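Local coordinates for protein transmembrane oligosaccharyl transferase, putative (Archaeoglobus fulgidus, PDB 3VGP) that is the C-terminal globular domain of a putative transmembrane oligosaccharyl transferase of the archaeal AglB family, a fold with more helix than strand, built round a small mixed beta-sheet, at residues G85-V90 with I158-G163. The protein carries 1 engineered substitution. Residues are numbered along the deposited sequence; the frame is centred on the assembly and turned at random.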
# COMPACT_ATOMS: atom_id res chain seq x y z
N GLY A 85 12.29 -3.83 -0.83
CA GLY A 85 12.98 -2.96 0.10
C GLY A 85 12.15 -1.80 0.61
O GLY A 85 12.67 -0.78 1.08
N VAL A 86 10.83 -1.95 0.52
CA VAL A 86 9.89 -0.93 0.96
C VAL A 86 10.03 -0.63 2.45
O VAL A 86 10.19 -1.53 3.26
CB VAL A 86 8.43 -1.39 0.68
CG1 VAL A 86 7.45 -0.58 1.51
CG2 VAL A 86 8.13 -1.23 -0.80
N ARG A 87 9.98 0.66 2.79
CA ARG A 87 10.07 1.09 4.18
C ARG A 87 8.68 1.42 4.71
O ARG A 87 8.37 1.16 5.87
CB ARG A 87 10.96 2.32 4.33
CG ARG A 87 10.98 2.87 5.75
CD ARG A 87 11.92 4.05 5.89
NE ARG A 87 11.95 4.54 7.27
CZ ARG A 87 12.64 5.60 7.67
NH1 ARG A 87 12.60 5.97 8.94
NH2 ARG A 87 13.37 6.29 6.80
N TYR A 88 7.86 1.99 3.84
CA TYR A 88 6.50 2.37 4.21
C TYR A 88 5.41 1.74 3.37
O TYR A 88 5.55 1.59 2.15
CB TYR A 88 6.34 3.89 4.14
CG TYR A 88 7.23 4.67 5.08
CD1 TYR A 88 7.12 4.50 6.46
CD2 TYR A 88 8.16 5.58 4.59
CE1 TYR A 88 7.93 5.23 7.33
CE2 TYR A 88 8.97 6.31 5.46
CZ TYR A 88 8.85 6.13 6.83
OH TYR A 88 9.64 6.84 7.70
N VAL A 89 4.32 1.39 4.04
CA VAL A 89 3.13 0.85 3.39
C VAL A 89 2.03 1.82 3.81
O VAL A 89 1.91 2.14 4.99
CB VAL A 89 2.79 -0.57 3.89
CG1 VAL A 89 1.46 -1.01 3.31
CG2 VAL A 89 3.88 -1.55 3.47
N VAL A 90 1.23 2.28 2.86
CA VAL A 90 0.19 3.24 3.18
C VAL A 90 -1.20 2.75 2.82
O VAL A 90 -1.42 2.22 1.73
CB VAL A 90 0.44 4.57 2.44
CG1 VAL A 90 -0.53 5.64 2.93
CG2 VAL A 90 1.88 5.02 2.64
N ILE A 158 0.07 5.40 7.73
CA ILE A 158 1.41 5.05 7.28
C ILE A 158 2.00 4.01 8.22
O ILE A 158 2.10 4.23 9.43
CB ILE A 158 2.34 6.29 7.25
CG1 ILE A 158 1.79 7.33 6.27
CG2 ILE A 158 3.75 5.88 6.83
CD1 ILE A 158 2.59 8.61 6.22
N PHE A 159 2.37 2.86 7.66
CA PHE A 159 2.95 1.77 8.43
C PHE A 159 4.42 1.62 8.04
O PHE A 159 4.77 1.73 6.87
CB PHE A 159 2.22 0.46 8.11
CG PHE A 159 0.78 0.46 8.53
CD1 PHE A 159 0.40 -0.00 9.79
CD2 PHE A 159 -0.21 0.92 7.66
CE1 PHE A 159 -0.93 -0.00 10.18
CE2 PHE A 159 -1.55 0.92 8.04
CZ PHE A 159 -1.91 0.46 9.30
N GLU A 160 5.27 1.38 9.03
CA GLU A 160 6.68 1.18 8.74
C GLU A 160 6.95 -0.32 8.80
O GLU A 160 6.44 -1.02 9.67
CB GLU A 160 7.55 1.92 9.75
CG GLU A 160 9.05 1.79 9.49
CD GLU A 160 9.87 2.78 10.30
OE1 GLU A 160 9.59 2.94 11.51
OE2 GLU A 160 10.80 3.39 9.74
N VAL A 161 7.74 -0.80 7.85
CA VAL A 161 8.10 -2.21 7.82
C VAL A 161 9.18 -2.43 8.88
O VAL A 161 10.22 -1.78 8.85
CB VAL A 161 8.64 -2.60 6.44
CG1 VAL A 161 9.03 -4.07 6.43
CG2 VAL A 161 7.59 -2.33 5.39
N VAL A 162 8.92 -3.35 9.80
CA VAL A 162 9.87 -3.64 10.87
C VAL A 162 11.00 -4.51 10.35
O VAL A 162 10.78 -5.65 9.94
CB VAL A 162 9.17 -4.37 12.04
CG1 VAL A 162 10.16 -4.64 13.16
CG2 VAL A 162 8.01 -3.54 12.54
N GLY A 163 12.21 -3.96 10.36
CA GLY A 163 13.36 -4.71 9.89
C GLY A 163 13.76 -4.35 8.47
O GLY A 163 14.56 -5.06 7.86
O HOH W 1 9.48 6.17 10.19
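Glu160 reaches across to Arg87 where the antiparallel pairing of 88-90 with 158-161 begins, just before the first strand. With CG anti to its backbone N (chi1 -178°), Glu160 runs out extended. Its CB lies 4.1 Å from Tyr88 CE1. Its CG packs 3.7 Å from the carbonyl oxygen of Arg87. Glu160 CD comes to 4.1 Å from Arg87 NE, and OE2 alone takes the salt bridge. Arg87 NE donates to the anti lone pair of Glu160 OE2 at 3.0 Å, while NH1, at 3.2 Å and a more bent angle of 140°, comes nearly along the C-O axis. One oxygen therefore accepts from both nitrogens on the NE side of the guanidinium, with guanidinium and carboxylate only 12° from coplanar. Arg87 CG sits over the centre of the Tyr88 ring; a water hydrogen-bonded to Tyr88 OH adds a weak bond to OE2.

The backbone pairing is antiparallel: Val89 and Phe159 exchange two hydrogen bonds, and Val161 N donates to Arg87 O at 2.9 Å. Tyr88 CD1 packs 3.7 Å from Ile158 CG2 on the face shared with Glu160 and Val90. Helix 6-20 lies against that face through Tyr88 and Val90, and its Ser18 hydrogen-bonds Tyr88 OH. Helix 58-69 meets Val89 on the other face, and the pair runs centrally in the sheet between strands 35-36 and 147-153.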